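PDB 5IM3: ribonucleoside-diphosphate reductase from Pseudomonas aeruginosa, which probably catalyses the thioredoxin-dependent reduction of ribonucleoside diphosphates to deoxyribonucleotides, supplying precursors for DNA synthesis, and binds dATP as an allosteric effector. Local coordinates for residues C587-L592 with A873-L878; A862-Q867 with W896-K901; D292-Y297 with S349-M354. All blocks are in the same frame, centred on the assembly; numbering follows the deposited sequence.

Contact 3 closes first along the chain, within the all-alpha domain, before contact 1 opens; contacts 1 and 2 belong to the barrel domain, and their four segments alternate in sequence. Contacts 1 and 2 form one continuous patch, their centres about 11 Å apart, with the Gln874 side chain of contact 1 reaching Arg866 of contact 2. Contact 3 stands apart, its centre about 26 Å from that of contact 1 and about 32 Å from that of contact 2. Strand 600-608 bridges the gap: contact 1 includes part of the loop leading into it, and strand 353-355, entered from contact 3, pairs antiparallel with it. Contacts 1 and 3 thus both abut this strand, contact 2 lying beyond contact 1.

Contact 1 (C587-L592 with A873-L878)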
loop_
_atom_site.group_PDB
_atom_site.type_symbol
_atom_site.label_atom_id
_atom_site.label_comp_id
_atom_site.label_asym_id
_atom_site.label_seq_id
_atom_site.Cartn_x
_atom_site.Cartn_y
_atom_site.Cartn_z
ATOM N N CYS A 587 31.438 19.117 -8.886
ATOM C CA CYS A 587 31.447 17.768 -9.439
ATOM C C CYS A 587 32.176 16.759 -8.557
ATOM O O CYS A 587 32.270 15.587 -8.931
ATOM C CB CYS A 587 32.063 17.797 -10.843
ATOM S SG CYS A 587 31.166 18.883 -11.985
ATOM N N THR A 588 32.701 17.189 -7.408
ATOM C CA THR A 588 33.175 16.311 -6.332
ATOM C C THR A 588 34.444 15.545 -6.696
ATOM O O THR A 588 34.625 14.411 -6.258
ATOM C CB THR A 588 32.085 15.324 -5.886
ATOM O OG1 THR A 588 31.938 14.277 -6.853
ATOM C CG2 THR A 588 30.756 16.045 -5.692
ATOM N N GLU A 589 35.350 16.147 -7.472
ATOM C CA GLU A 589 36.652 15.548 -7.742
ATOM C C GLU A 589 37.819 16.441 -7.343
ATOM O O GLU A 589 38.974 16.016 -7.471
ATOM C CB GLU A 589 36.783 15.177 -9.229
ATOM C CG GLU A 589 37.209 16.314 -10.172
ATOM C CD GLU A 589 36.107 17.316 -10.436
ATOM O OE1 GLU A 589 35.030 17.211 -9.810
ATOM O OE2 GLU A 589 36.317 18.208 -11.282
ATOM N N ILE A 590 37.559 17.654 -6.862
ATOM C CA ILE A 590 38.596 18.632 -6.555
ATOM C C ILE A 590 38.706 18.777 -5.044
ATOM O O ILE A 590 37.691 18.817 -4.340
ATOM C CB ILE A 590 38.281 19.986 -7.221
ATOM C CG1 ILE A 590 38.133 19.807 -8.736
ATOM C CG2 ILE A 590 39.352 21.011 -6.896
ATOM C CD1 ILE A 590 39.381 19.275 -9.430
ATOM N N THR A 591 39.950 18.864 -4.544
ATOM C CA THR A 591 40.209 19.002 -3.107
ATOM C C THR A 591 41.325 20.037 -2.938
ATOM O O THR A 591 42.502 19.697 -2.804
ATOM C CB THR A 591 40.576 17.665 -2.459
ATOM O OG1 THR A 591 41.710 17.096 -3.123
ATOM C CG2 THR A 591 39.412 16.689 -2.530
ATOM N N LEU A 592 40.937 21.312 -2.940
ATOM C CA LEU A 592 41.865 22.427 -2.828
ATOM C C LEU A 592 41.500 23.299 -1.630
ATOM O O LEU A 592 40.338 23.366 -1.221
ATOM C CB LEU A 592 41.858 23.273 -4.106
ATOM C CG LEU A 592 42.256 22.563 -5.403
ATOM C CD1 LEU A 592 42.034 23.484 -6.594
ATOM C CD2 LEU A 592 43.702 22.097 -5.349
ATOM N N ALA A 873 40.740 14.009 -6.222
ATOM C CA ALA A 873 39.720 12.969 -6.106
ATOM C C ALA A 873 39.251 12.597 -7.511
ATOM O O ALA A 873 39.935 12.847 -8.510
ATOM C CB ALA A 873 38.583 13.446 -5.191
ATOM N N GLN A 874 38.072 11.979 -7.601
ATOM C CA GLN A 874 37.503 11.587 -8.883
ATOM C C GLN A 874 35.986 11.577 -8.784
ATOM O O GLN A 874 35.424 11.114 -7.786
ATOM C CB GLN A 874 38.015 10.206 -9.321
ATOM C CG GLN A 874 37.819 9.107 -8.295
ATOM C CD GLN A 874 38.636 7.865 -8.603
ATOM O OE1 GLN A 874 38.506 7.266 -9.674
ATOM N NE2 GLN A 874 39.490 7.474 -7.664
ATOM N N SER A 875 35.331 12.095 -9.822
ATOM C CA SER A 875 33.872 12.095 -9.877
ATOM C C SER A 875 33.368 10.676 -10.104
ATOM O O SER A 875 33.627 10.078 -11.155
ATOM C CB SER A 875 33.387 13.020 -10.988
ATOM O OG SER A 875 33.831 14.339 -10.766
ATOM N N LEU A 876 32.644 10.140 -9.129
ATOM C CA LEU A 876 32.277 8.727 -9.112
ATOM C C LEU A 876 30.763 8.594 -9.021
ATOM O O LEU A 876 30.192 8.660 -7.928
ATOM C CB LEU A 876 32.954 8.011 -7.949
ATOM C CG LEU A 876 32.768 6.493 -7.930
ATOM C CD1 LEU A 876 33.412 5.854 -9.155
ATOM C CD2 LEU A 876 33.342 5.909 -6.652
ATOM N N ASN A 877 30.113 8.393 -10.162
ATOM C CA ASN A 877 28.709 8.020 -10.166
ATOM C C ASN A 877 28.568 6.547 -9.812
ATOM O O ASN A 877 29.387 5.716 -10.213
ATOM C CB ASN A 877 28.082 8.298 -11.529
ATOM C CG ASN A 877 28.011 9.772 -11.840
ATOM O OD1 ASN A 877 27.721 10.590 -10.967
ATOM N ND2 ASN A 877 28.292 10.124 -13.086
ATOM N N LEU A 878 27.541 6.228 -9.035
ATOM C CA LEU A 878 27.269 4.859 -8.632
ATOM C C LEU A 878 25.900 4.440 -9.140
ATOM O O LEU A 878 24.937 5.213 -9.079
ATOM C CB LEU A 878 27.348 4.700 -7.113
ATOM C CG LEU A 878 28.750 4.824 -6.511
ATOM C CD1 LEU A 878 28.685 4.658 -5.006
ATOM C CD2 LEU A 878 29.710 3.803 -7.106
HETATM O O HOH W 1 32.664 11.575 -6.632
#
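Ser875 and Cys587 make the tightest contact between these loops: Ser875 OG donates to Cys587 O at 2.7 Å, approaching from 45° above the carbonyl plane. Ser875 OG lies anti to its own carbonyl carbon (chi1 -60°), which turns it to Cys587. Beside it, Glu589 brings its CB to 3.4 Å from Ser875 OG. Its OE1 also comes near that hydroxyl, but at an angle too poor for a hydrogen bond. A second link is made by the backbone, Ala873 N to Glu589 O at 3.0 Å, a bent bond, while Ala873 CB packs against the same carbonyl oxygen at 3.5 Å. A water bridges the two segments, donating to Thr588 OG1 and to Gln874 O and accepting from Leu876 N.

Further out, Asn585 OD1 accepts from the backbone N atoms of both Glu589 and Ile590, and Ala873 and Ser875 form backbone bonds with Ile769. The two segments run antiparallel without forming a regular strand pair. This is a contact between two loops of the ten-stranded alpha-beta barrel of ribonucleotide reductases, joining the approach to strand 600-608 to the approach to strand 878-881.

Contact 2 (A862-Q867 with W896-K901)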
loop_
_atom_site.group_PDB
_atom_site.type_symbol
_atom_site.label_atom_id
_atom_site.label_comp_id
_atom_site.label_asym_id
_atom_site.label_seq_id
_atom_site.Cartn_x
_atom_site.Cartn_y
_atom_site.Cartn_z
ATOM N N ALA A 862 37.495 -0.350 -8.029
ATOM C CA ALA A 862 38.307 0.262 -9.074
ATOM C C ALA A 862 38.654 1.699 -8.713
ATOM O O ALA A 862 39.813 2.120 -8.818
ATOM C CB ALA A 862 37.568 0.208 -10.409
ATOM N N ALA A 863 37.654 2.472 -8.281
ATOM C CA ALA A 863 37.909 3.847 -7.876
ATOM C C ALA A 863 38.851 3.896 -6.680
ATOM O O ALA A 863 39.701 4.788 -6.588
ATOM C CB ALA A 863 36.591 4.549 -7.556
ATOM N N SER A 864 38.728 2.931 -5.763
ATOM C CA SER A 864 39.603 2.898 -4.594
ATOM C C SER A 864 41.069 2.795 -4.998
ATOM O O SER A 864 41.932 3.449 -4.403
ATOM C CB SER A 864 39.223 1.730 -3.684
ATOM O OG SER A 864 40.128 1.621 -2.598
ATOM N N ARG A 865 41.375 1.967 -5.996
ATOM C CA ARG A 865 42.767 1.786 -6.386
ATOM C C ARG A 865 43.275 2.935 -7.242
ATOM O O ARG A 865 44.471 3.246 -7.205
ATOM C CB ARG A 865 42.941 0.461 -7.123
ATOM C CG ARG A 865 43.027 -0.725 -6.186
ATOM C CD ARG A 865 42.336 -1.907 -6.792
ATOM N NE ARG A 865 42.319 -3.068 -5.911
ATOM C CZ ARG A 865 43.287 -3.975 -5.844
ATOM N NH1 ARG A 865 44.376 -3.854 -6.592
ATOM N NH2 ARG A 865 43.172 -5.003 -5.013
ATOM N N ARG A 866 42.399 3.573 -8.019
ATOM C CA ARG A 866 42.808 4.780 -8.727
ATOM C C ARG A 866 43.134 5.894 -7.742
ATOM O O ARG A 866 44.090 6.651 -7.944
ATOM C CB ARG A 866 41.715 5.218 -9.702
ATOM C CG ARG A 866 41.638 4.367 -10.961
ATOM C CD ARG A 866 40.654 4.946 -11.965
ATOM N NE ARG A 866 39.286 4.890 -11.456
ATOM C CZ ARG A 866 38.416 3.921 -11.727
ATOM N NH1 ARG A 866 38.752 2.912 -12.522
ATOM N NH2 ARG A 866 37.200 3.965 -11.203
ATOM N N GLN A 867 42.363 5.987 -6.655
ATOM C CA GLN A 867 42.556 7.045 -5.671
ATOM C C GLN A 867 43.880 6.924 -4.928
ATOM O O GLN A 867 44.303 7.888 -4.284
ATOM C CB GLN A 867 41.399 7.036 -4.667
ATOM C CG GLN A 867 41.348 8.255 -3.752
ATOM C CD GLN A 867 41.323 9.563 -4.519
ATOM O OE1 GLN A 867 40.307 9.932 -5.106
ATOM N NE2 GLN A 867 42.449 10.269 -4.522
ATOM N N TRP A 896 33.527 4.371 1.856
ATOM C CA TRP A 896 34.339 4.950 2.922
ATOM C C TRP A 896 35.413 3.971 3.380
ATOM O O TRP A 896 36.578 4.344 3.558
ATOM C CB TRP A 896 33.433 5.353 4.087
ATOM C CG TRP A 896 34.152 5.940 5.257
ATOM C CD1 TRP A 896 34.755 7.162 5.321
ATOM C CD2 TRP A 896 34.328 5.335 6.541
ATOM N NE1 TRP A 896 35.303 7.353 6.567
ATOM C CE2 TRP A 896 35.053 6.246 7.334
ATOM C CE3 TRP A 896 33.944 4.112 7.097
ATOM C CZ2 TRP A 896 35.406 5.970 8.652
ATOM C CZ3 TRP A 896 34.294 3.841 8.401
ATOM C CH2 TRP A 896 35.013 4.769 9.168
ATOM N N PHE A 897 35.036 2.707 3.569
ATOM C CA PHE A 897 35.981 1.702 4.048
ATOM C C PHE A 897 37.157 1.529 3.090
ATOM O O PHE A 897 38.244 1.119 3.514
ATOM C CB PHE A 897 35.244 0.375 4.253
ATOM C CG PHE A 897 36.043 -0.666 4.982
ATOM C CD1 PHE A 897 36.306 -0.535 6.335
ATOM C CD2 PHE A 897 36.509 -1.788 4.319
ATOM C CE1 PHE A 897 37.036 -1.497 7.009
ATOM C CE2 PHE A 897 37.237 -2.751 4.988
ATOM C CZ PHE A 897 37.501 -2.604 6.333
ATOM N N ARG A 898 36.968 1.843 1.808
ATOM C CA ARG A 898 37.999 1.644 0.794
ATOM C C ARG A 898 38.788 2.914 0.496
ATOM O O ARG A 898 39.492 2.976 -0.518
ATOM C CB ARG A 898 37.375 1.101 -0.494
ATOM C CG ARG A 898 36.794 -0.293 -0.364
ATOM C CD ARG A 898 37.886 -1.313 -0.082
ATOM N NE ARG A 898 37.354 -2.634 0.227
ATOM C CZ ARG A 898 38.102 -3.661 0.612
ATOM N NH1 ARG A 898 39.417 -3.522 0.725
ATOM N NH2 ARG A 898 37.536 -4.828 0.881
ATOM N N GLY A 899 38.687 3.924 1.353
ATOM C CA GLY A 899 39.532 5.091 1.224
ATOM C C GLY A 899 39.137 6.059 0.135
ATOM O O GLY A 899 39.976 6.853 -0.301
ATOM N N LEU A 900 37.890 6.029 -0.319
ATOM C CA LEU A 900 37.449 6.999 -1.310
ATOM C C LEU A 900 37.268 8.368 -0.668
ATOM O O LEU A 900 36.869 8.485 0.495
ATOM C CB LEU A 900 36.144 6.545 -1.965
ATOM C CG LEU A 900 36.233 5.365 -2.938
ATOM C CD1 LEU A 900 34.850 5.032 -3.464
ATOM C CD2 LEU A 900 37.183 5.656 -4.094
ATOM N N LYS A 901 37.582 9.410 -1.435
ATOM C CA LYS A 901 37.419 10.777 -0.963
ATOM C C LYS A 901 36.032 11.331 -1.242
ATOM O O LYS A 901 35.514 12.113 -0.438
ATOM C CB LYS A 901 38.468 11.688 -1.613
ATOM C CG LYS A 901 39.904 11.309 -1.299
ATOM C CD LYS A 901 40.874 12.334 -1.856
ATOM C CE LYS A 901 42.315 11.964 -1.553
ATOM N NZ LYS A 901 43.255 12.967 -2.111
#
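Ser864 and Arg898 anchor a buried helix-to-loop contact in the barrel domain, where the last turns of helix 856-866 meet the chain leaving helix 885-897. Ser864 OG donates to Arg898 O at 2.6 Å, in the carbonyl plane and on a lone pair. With OG anti to the backbone N (chi1 175°), the hydroxyl is held out from the helix toward that oxygen. Arg898 CB lies 3.5 Å from Ser864 OG, while the guanidinium leads away to a salt bridge with Glu861, one turn back on the helix that carries Ser864.

The bend that presents Arg898 O is a Schellman motif ending helix 885-897, with Gly899 at positive phi as its C-prime residue. Leu900 follows directly and sets CD2 against the helix backbone, 3.5 Å from Ala863 C, with Ala863 CB close to the same methyl at 3.7 Å. Leu900 CD2 is also 3.5 Å from Ser864 N, so the methyl sits directly on the helix backbone.

Farther along, Gln867 and Lys901 cross at about a right angle, the amide of the glutamine lying by the extended lysine chain, with Gln867 NE2 at 3.4 Å from Lys901 CE. Both polar ends, Gln867 NE2 and Lys901 NZ, are hydrogen-bonded to Gln872 O, so one carbonyl gathers the two side chains.

Around these residues, Arg866 leans on helix 679-707, Lys901 packs on helix 566-571 and bonds through its backbone to Phe565 of strand 562-565, and Trp896 rests on helix 489-496.

Contact 3 (D292-Y297 with S349-M354); sequences DQQFTY and SSFDYM
Gln294 and Phe351 bury the largest areas here, with Phe295 completing a small cluster within the all-alpha domain, between the loop before helix 297-307 and the turn after helix 337-349. The Phe351 ring is flanked on two fronts. The extended Gln294 chain brings the end of its amide over one face of the ring; Gln294 CB also touches the rim, 3.8 Å from Phe351 CE2. The same side-chain end lies close to Ser349 O, near the C-terminal end of helix 337-349.

At its far edge Phe351 meets Phe295 in a T-shaped (edge-to-face) stack, ring centroids 5.4 Å apart and planes at 64°. Phe351 CZ is the atom that points onto the Phe295 face, approaching Phe295 CE1 to 3.7 Å, nearer to one side of that ring than to its middle. One phenylalanine thus offers its edge to its aromatic neighbour and a face to an amide.

The backbone places Phe351 for this. One residue beyond Ser350, it is the first to leave helical phi/psi after helix 337-349, with positive phi (69°) in a Schellman motif, and its side chain sets out toward residues 292-297. Ser349 and Ser350 turn their hydroxyls back to Tyr345 O and Asn346 O in that helix.

Phe295 also leans on Pro319 at the start of helix 319-330, and Thr296, the N-cap of helix 297-307, bonds through OG1 to Gly299 N. On the other segment, the chain continues from Phe351 into strand 353-355, which pairs antiparallel with strand 600-608, while Tyr353 packs on helix 620-640.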
loop_
_atom_site.group_PDB
_atom_site.type_symbol
_atom_site.label_atom_id
_atom_site.label_comp_id
_atom_site.label_asym_id
_atom_site.label_seq_id
_atom_site.Cartn_x
_atom_site.Cartn_y
_atom_site.Cartn_z
ATOM N N ASP A 292 41.317 15.475 -39.999
ATOM C CA ASP A 292 39.877 15.664 -40.147
ATOM C C ASP A 292 39.157 14.334 -40.318
ATOM O O ASP A 292 37.977 14.215 -39.964
ATOM C CB ASP A 292 39.584 16.576 -41.339
ATOM C CG ASP A 292 39.735 18.046 -41.004
ATOM O OD1 ASP A 292 40.167 18.366 -39.876
ATOM O OD2 ASP A 292 39.426 18.887 -41.875
ATOM N N GLN A 293 39.841 13.326 -40.860
ATOM C CA GLN A 293 39.236 12.015 -41.051
ATOM C C GLN A 293 38.948 11.304 -39.733
ATOM O O GLN A 293 38.218 10.306 -39.736
ATOM C CB GLN A 293 40.147 11.141 -41.919
ATOM C CG GLN A 293 40.593 11.786 -43.232
ATOM C CD GLN A 293 39.429 12.167 -44.128
ATOM O OE1 GLN A 293 38.757 13.170 -43.894
ATOM N NE2 GLN A 293 39.185 11.365 -45.158
ATOM N N GLN A 294 39.494 11.792 -38.617
ATOM C CA GLN A 294 39.315 11.134 -37.329
ATOM C C GLN A 294 37.925 11.341 -36.744
ATOM O O GLN A 294 37.528 10.590 -35.849
ATOM C CB GLN A 294 40.355 11.647 -36.326
ATOM C CG GLN A 294 41.798 11.494 -36.779
ATOM C CD GLN A 294 42.769 12.251 -35.897
ATOM O OE1 GLN A 294 42.364 12.985 -34.992
ATOM N NE2 GLN A 294 44.060 12.083 -36.159
ATOM N N PHE A 295 37.178 12.325 -37.235
ATOM C CA PHE A 295 35.977 12.785 -36.553
ATOM C C PHE A 295 34.817 11.814 -36.724
ATOM O O PHE A 295 34.528 11.358 -37.836
ATOM C CB PHE A 295 35.565 14.161 -37.070
ATOM C CG PHE A 295 36.336 15.291 -36.462
ATOM C CD1 PHE A 295 36.143 15.640 -35.136
ATOM C CD2 PHE A 295 37.243 16.014 -37.216
ATOM C CE1 PHE A 295 36.846 16.682 -34.572
ATOM C CE2 PHE A 295 37.950 17.056 -36.657
ATOM C CZ PHE A 295 37.753 17.390 -35.334
ATOM N N THR A 296 34.156 11.507 -35.614
ATOM C CA THR A 296 32.825 10.930 -35.648
ATOM C C THR A 296 31.805 12.022 -35.956
ATOM O O THR A 296 32.074 13.219 -35.805
ATOM C CB THR A 296 32.488 10.267 -34.312
ATOM O OG1 THR A 296 32.455 11.264 -33.280
ATOM C CG2 THR A 296 33.526 9.214 -33.958
ATOM N N TYR A 297 30.621 11.597 -36.397
ATOM C CA TYR A 297 29.571 12.557 -36.721
ATOM C C TYR A 297 29.188 13.381 -35.499
ATOM O O TYR A 297 28.991 14.600 -35.595
ATOM C CB TYR A 297 28.356 11.823 -37.286
ATOM C CG TYR A 297 27.232 12.730 -37.725
ATOM C CD1 TYR A 297 27.462 13.775 -38.610
ATOM C CD2 TYR A 297 25.935 12.526 -37.272
ATOM C CE1 TYR A 297 26.435 14.603 -39.021
ATOM C CE2 TYR A 297 24.900 13.348 -37.679
ATOM C CZ TYR A 297 25.156 14.385 -38.553
ATOM O OH TYR A 297 24.132 15.206 -38.963
ATOM N N SER A 349 44.801 17.817 -31.779
ATOM C CA SER A 349 44.210 17.353 -33.030
ATOM C C SER A 349 44.255 15.836 -33.182
ATOM O O SER A 349 43.472 15.285 -33.962
ATOM C CB SER A 349 44.920 18.009 -34.217
ATOM O OG SER A 349 46.308 17.724 -34.200
ATOM N N SER A 350 45.153 15.157 -32.471
ATOM C CA SER A 350 45.232 13.703 -32.510
ATOM C C SER A 350 44.292 13.029 -31.522
ATOM O O SER A 350 44.168 11.800 -31.551
ATOM C CB SER A 350 46.663 13.247 -32.217
ATOM O OG SER A 350 46.999 13.500 -30.866
ATOM N N PHE A 351 43.640 13.800 -30.650
ATOM C CA PHE A 351 42.756 13.289 -29.608
ATOM C C PHE A 351 43.510 12.535 -28.517
ATOM O O PHE A 351 42.891 11.813 -27.728
ATOM C CB PHE A 351 41.656 12.384 -30.182
ATOM C CG PHE A 351 40.791 13.040 -31.233
ATOM C CD1 PHE A 351 40.878 14.398 -31.498
ATOM C CD2 PHE A 351 39.877 12.283 -31.950
ATOM C CE1 PHE A 351 40.078 14.980 -32.462
ATOM C CE2 PHE A 351 39.077 12.864 -32.915
ATOM C CZ PHE A 351 39.175 14.211 -33.169
ATOM N N ASP A 352 44.837 12.676 -28.450
ATOM C CA ASP A 352 45.586 12.052 -27.363
ATOM C C ASP A 352 45.219 12.663 -26.016
ATOM O O ASP A 352 45.207 11.962 -24.996
ATOM C CB ASP A 352 47.087 12.193 -27.611
ATOM C CG ASP A 352 47.583 11.293 -28.726
ATOM O OD1 ASP A 352 46.758 10.583 -29.339
ATOM O OD2 ASP A 352 48.804 11.304 -28.992
ATOM N N TYR A 353 44.924 13.962 -26.002
ATOM C CA TYR A 353 44.514 14.693 -24.814
ATOM C C TYR A 353 43.574 15.794 -25.277
ATOM O O TYR A 353 43.651 16.244 -26.423
ATOM C CB TYR A 353 45.729 15.265 -24.064
ATOM C CG TYR A 353 45.438 16.455 -23.171
ATOM C CD1 TYR A 353 45.497 17.755 -23.667
ATOM C CD2 TYR A 353 45.126 16.283 -21.830
ATOM C CE1 TYR A 353 45.239 18.846 -22.850
ATOM C CE2 TYR A 353 44.867 17.366 -21.008
ATOM C CZ TYR A 353 44.928 18.644 -21.523
ATOM O OH TYR A 353 44.669 19.719 -20.706
ATOM N N MET A 354 42.668 16.208 -24.397
ATOM C CA MET A 354 41.718 17.258 -24.741
ATOM C C MET A 354 41.591 18.213 -23.568
ATOM O O MET A 354 41.290 17.792 -22.449
ATOM C CB MET A 354 40.350 16.674 -25.109
ATOM C CG MET A 354 39.406 17.678 -25.753
ATOM S SD MET A 354 40.103 18.486 -27.213
ATOM C CE MET A 354 40.384 17.082 -28.293
#